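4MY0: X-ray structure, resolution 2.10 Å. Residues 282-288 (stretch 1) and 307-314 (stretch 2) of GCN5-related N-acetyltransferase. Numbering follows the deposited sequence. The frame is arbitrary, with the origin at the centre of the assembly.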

ATOM      1  N   LEU C 282      -8.806 -29.624  17.545  1.00 21.89           N
ATOM      2  CA  LEU C 282      -9.296 -30.344  18.713  1.00 22.26           C
ATOM      3  C   LEU C 282      -8.868 -31.799  18.612  1.00 22.20           C
ATOM      4  O   LEU C 282      -8.792 -32.348  17.508  1.00 20.01           O
ATOM      5  CB  LEU C 282     -10.824 -30.292  18.730  1.00 19.83           C
ATOM      6  CG  LEU C 282     -11.521 -31.019  19.872  1.00 24.47           C
ATOM      7  CD1 LEU C 282     -11.179 -30.321  21.182  1.00 28.45           C
ATOM      8  CD2 LEU C 282     -13.031 -31.050  19.644  1.00 22.44           C
ATOM      9  N   ARG C 283      -8.576 -32.423  19.749  1.00 19.12           N
ATOM     10  CA  ARG C 283      -8.406 -33.877  19.790  1.00 22.23           C
ATOM     11  C   ARG C 283      -9.080 -34.464  21.035  1.00 22.30           C
ATOM     12  O   ARG C 283      -8.992 -33.874  22.112  1.00 22.17           O
ATOM     13  CB  ARG C 283      -6.922 -34.256  19.800  1.00 20.48           C
ATOM     14  CG  ARG C 283      -6.682 -35.743  19.531  1.00 21.13           C
ATOM     15  CD  ARG C 283      -5.353 -36.249  20.115  1.00 22.01           C
ATOM     16  NE  ARG C 283      -4.860 -37.412  19.370  1.00 26.35           N
ATOM     17  CZ  ARG C 283      -5.367 -38.642  19.466  1.00 30.15           C
ATOM     18  NH1 ARG C 283      -6.392 -38.888  20.277  1.00 28.49           N
ATOM     19  NH2 ARG C 283      -4.856 -39.632  18.742  1.00 28.68           N
ATOM     20  N   LEU C 284      -9.751 -35.607  20.899  1.00 21.58           N
ATOM     21  CA  LEU C 284     -10.243 -36.316  22.084  1.00 23.42           C
ATOM     22  C   LEU C 284      -9.140 -37.228  22.654  1.00 23.65           C
ATOM     23  O   LEU C 284      -8.523 -38.007  21.918  1.00 23.90           O
ATOM     24  CB  LEU C 284     -11.496 -37.146  21.779  1.00 21.97           C
ATOM     25  CG  LEU C 284     -12.779 -36.525  21.214  1.00 29.68           C
ATOM     26  CD1 LEU C 284     -13.997 -37.184  21.832  1.00 26.97           C
ATOM     27  CD2 LEU C 284     -12.857 -35.005  21.335  1.00 25.52           C
ATOM     28  N   LEU C 285      -8.887 -37.124  23.955  1.00 21.38           N
ATOM     29  CA  LEU C 285      -7.907 -37.987  24.621  1.00 26.39           C
ATOM     30  C   LEU C 285      -8.558 -39.136  25.400  1.00 30.00           C
ATOM     31  O   LEU C 285      -7.949 -40.198  25.580  1.00 33.55           O
ATOM     32  CB  LEU C 285      -7.044 -37.174  25.586  1.00 28.44           C
ATOM     33  CG  LEU C 285      -6.386 -35.912  25.046  1.00 30.95           C
ATOM     34  CD1 LEU C 285      -5.579 -35.243  26.141  1.00 28.99           C
ATOM     35  CD2 LEU C 285      -5.513 -36.266  23.862  1.00 31.83           C
ATOM     36  N   ASP C 286      -9.774 -38.899  25.896  1.00 25.39           N
ATOM     37  CA  ASP C 286     -10.531 -39.911  26.641  1.00 27.87           C
ATOM     38  C   ASP C 286     -11.997 -39.747  26.222  1.00 27.66           C
ATOM     39  O   ASP C 286     -12.755 -39.021  26.867  1.00 26.19           O
ATOM     40  CB  ASP C 286     -10.350 -39.696  28.159  1.00 27.08           C
ATOM     41  CG  ASP C 286     -11.198 -40.653  29.021  1.00 39.71           C
ATOM     42  OD1 ASP C 286     -10.959 -40.689  30.250  1.00 41.10           O
ATOM     43  OD2 ASP C 286     -12.101 -41.358  28.502  1.00 43.85           O
ATOM     44  N   ALA C 287     -12.391 -40.423  25.146  1.00 25.65           N
ATOM     45  CA  ALA C 287     -13.701 -40.187  24.539  1.00 26.58           C
ATOM     46  C   ALA C 287     -14.913 -40.417  25.453  1.00 26.31           C
ATOM     47  O   ALA C 287     -15.840 -39.604  25.435  1.00 28.27           O
ATOM     48  CB  ALA C 287     -13.847 -40.958  23.212  1.00 23.20           C
ATOM     49  N   PRO C 288     -14.927 -41.516  26.246  1.00 27.82           N
ATOM     50  CA  PRO C 288     -16.087 -41.653  27.138  1.00 28.62           C
ATOM     51  C   PRO C 288     -16.223 -40.468  28.081  1.00 27.95           C
ATOM     52  O   PRO C 288     -17.344 -40.006  28.315  1.00 27.33           O
ATOM     53  CB  PRO C 288     -15.779 -42.933  27.933  1.00 28.39           C
ATOM     54  CG  PRO C 288     -14.946 -43.751  26.996  1.00 30.00           C
ATOM     55  CD  PRO C 288     -14.095 -42.737  26.239  1.00 27.10           C
ATOM     56  N   LEU C 307     -17.312 -46.952  15.574  1.00 28.59           N
ATOM     57  CA  LEU C 307     -16.087 -47.743  15.589  1.00 30.26           C
ATOM     58  C   LEU C 307     -14.908 -46.776  15.535  1.00 31.05           C
ATOM     59  O   LEU C 307     -14.698 -46.096  14.532  1.00 31.24           O
ATOM     60  CB  LEU C 307     -16.039 -48.735  14.421  1.00 28.44           C
ATOM     61  CG  LEU C 307     -14.769 -49.584  14.360  1.00 34.87           C
ATOM     62  CD1 LEU C 307     -14.589 -50.375  15.663  1.00 36.80           C
ATOM     63  CD2 LEU C 307     -14.779 -50.511  13.161  1.00 34.02           C
ATOM     64  N   ILE C 308     -14.161 -46.692  16.631  1.00 29.73           N
ATOM     65  CA  ILE C 308     -13.054 -45.744  16.727  1.00 30.04           C
ATOM     66  C   ILE C 308     -11.716 -46.433  16.481  1.00 32.60           C
ATOM     67  O   ILE C 308     -11.367 -47.404  17.160  1.00 32.94           O
ATOM     68  CB  ILE C 308     -13.021 -45.061  18.116  1.00 27.73           C
ATOM     69  CG1 ILE C 308     -14.280 -44.216  18.343  1.00 27.33           C
ATOM     70  CG2 ILE C 308     -11.760 -44.205  18.272  1.00 27.08           C
ATOM     71  CD1 ILE C 308     -14.401 -43.669  19.783  1.00 25.12           C
ATOM     72  N   ASP C 309     -10.974 -45.924  15.507  1.00 31.78           N
ATOM     73  CA  ASP C 309      -9.636 -46.410  15.198  1.00 35.96           C
ATOM     74  C   ASP C 309      -8.624 -45.347  15.642  1.00 37.52           C
ATOM     75  O   ASP C 309      -8.287 -44.453  14.858  1.00 37.11           O
ATOM     76  CB  ASP C 309      -9.532 -46.643  13.682  1.00 41.85           C
ATOM     77  CG  ASP C 309      -8.135 -47.034  13.234  1.00 48.88           C
ATOM     78  OD1 ASP C 309      -7.792 -46.770  12.061  1.00 50.94           O
ATOM     79  OD2 ASP C 309      -7.379 -47.608  14.046  1.00 50.96           O
ATOM     80  N   ASP C 310      -8.152 -45.418  16.893  1.00 33.94           N
ATOM     81  CA  ASP C 310      -7.185 -44.422  17.390  1.00 36.20           C
ATOM     82  C   ASP C 310      -5.978 -45.096  18.035  1.00 41.14           C
ATOM     83  O   ASP C 310      -5.946 -45.313  19.251  1.00 39.60           O
ATOM     84  CB  ASP C 310      -7.841 -43.427  18.363  1.00 35.15           C
ATOM     85  CG  ASP C 310      -6.876 -42.326  18.841  1.00 36.28           C
ATOM     86  OD1 ASP C 310      -7.258 -41.588  19.783  1.00 40.34           O
ATOM     87  OD2 ASP C 310      -5.752 -42.200  18.286  1.00 29.84           O
ATOM     88  N   PRO C 311      -4.975 -45.432  17.215  1.00 44.33           N
ATOM     89  CA  PRO C 311      -3.796 -46.119  17.748  1.00 46.66           C
ATOM     90  C   PRO C 311      -2.937 -45.166  18.580  1.00 46.28           C
ATOM     91  O   PRO C 311      -2.064 -45.622  19.313  1.00 48.39           O
ATOM     92  CB  PRO C 311      -3.063 -46.582  16.486  1.00 50.27           C
ATOM     93  CG  PRO C 311      -3.475 -45.600  15.424  1.00 50.71           C
ATOM     94  CD  PRO C 311      -4.887 -45.196  15.760  1.00 47.94           C
ATOM     95  N   GLY C 312      -3.202 -43.863  18.475  1.00 43.76           N
ATOM     96  CA  GLY C 312      -2.571 -42.878  19.338  1.00 45.68           C
ATOM     97  C   GLY C 312      -3.038 -42.958  20.787  1.00 48.69           C
ATOM     98  O   GLY C 312      -2.279 -42.642  21.703  1.00 48.73           O
ATOM     99  N   VAL C 313      -4.295 -43.358  20.988  1.00 45.13           N
ATOM    100  CA  VAL C 313      -4.857 -43.572  22.320  1.00 43.91           C
ATOM    101  C   VAL C 313      -5.669 -44.865  22.289  1.00 43.74           C
ATOM    102  O   VAL C 313      -6.892 -44.837  22.123  1.00 45.97           O
ATOM    103  CB  VAL C 313      -5.794 -42.416  22.773  1.00 37.18           C
ATOM    104  CG1 VAL C 313      -6.300 -42.661  24.207  1.00 32.49           C
ATOM    105  CG2 VAL C 313      -5.099 -41.072  22.677  1.00 35.35           C
ATOM    106  N   PRO C 314      -4.986 -46.009  22.432  1.00 42.17           N
ATOM    107  CA  PRO C 314      -5.611 -47.330  22.326  1.00 45.16           C
ATOM    108  C   PRO C 314      -6.812 -47.514  23.256  1.00 43.15           C
ATOM    109  O   PRO C 314      -7.748 -48.235  22.904  1.00 41.62           O
ATOM    110  CB  PRO C 314      -4.477 -48.279  22.728  1.00 47.94           C
ATOM    111  CG  PRO C 314      -3.230 -47.546  22.339  1.00 47.85           C
ATOM    112  CD  PRO C 314      -3.528 -46.103  22.640  1.00 46.56           C
TER

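A buried, bidentate salt bridge between Arg283 and Asp310 holds together an otherwise modest contact, in which Val313 packs beside the ion pair, Ala287 meets Ile308 in a separate small apolar contact, and no backbone hydrogen bond joins the two stretches. Residues 282-284 end a strand, which passes through a short loop into a helix beginning at Ala287; the second stretch leaves a strand and enters a type I beta turn from Asp310 to Val313. The backbones stay well apart: in register, CA of Leu285 lies 6.8 Å from CA of Val313, and CA of Ala287 lies 9.6 Å from CA of Ile308. Side chains therefore do the bridging, and the two stretches together bury 222 Å².

Arg283 points its CA-to-CB bond toward the second stretch and runs out extended, with chi1, chi2 and chi3 all t, which carries the guanidinium across the gap. There it meets the carboxylate of Asp310 in a two-pronged arrangement: NH1 of Arg283 donates to OD1 of Asp310 at 2.9 Å, and NH2 of Arg283 donates to OD2 of Asp310 at 2.8 Å. Both N-H...O angles are 158°, and OD2 lies at the guanidinium edge, near its plane, where the N-H bonds project. Opposite charges and matched donor and acceptor pairs reinforce each other here; both residues are buried, and the salt bridge gives each charge a partner away from bulk water.

Further bonds fix the two ends of this pair. On the arginine side, NH1 of Arg283 also donates to the backbone O of Leu284 at 2.8 Å, tying the guanidinium back to its own stretch; NE and NH2 find additional partners elsewhere in the structure. On the aspartate side, the turn is closed by N of Val313 donating to O of Asp310 at 3.1 Å, while N of Gly312 makes a weak bond to OD2 of Asp310, also at 3.1 Å. OD2 thus accepts from both the arginine and the turn backbone.

The turn also brings Gly312 and Val313 up to the arginine. CA of Gly312 lies 4.0 Å from NH2 of Arg283, and the absence of a side chain matters: an ideally placed CB on Gly312 would sit 2.7 Å from NH2 of Arg283, a clash. The CA-to-CB bond of Val313 points toward the first stretch, and Val313 has the largest covered area of its stretch. Its CG2 approaches NH1 of Arg283 to 3.5 Å, obliquely to the guanidinium, and its CG1 packs against the backbone O of Leu285 at 3.3 Å. Val313 thus touches both side chain and main chain of the first stretch, although the CA-to-CB bond of Leu285 itself points away.

A smaller apolar contact lies at the start of the helix. CB of Ala287 and CD1 of Ile308 are 4.4 Å apart, a loose van der Waals approach between two buried residues whose CA-to-CB bonds point toward the opposing stretch. Just before Ala287, Asp286 occupies the N-cap position, its side chain capping a backbone N just past the stretch.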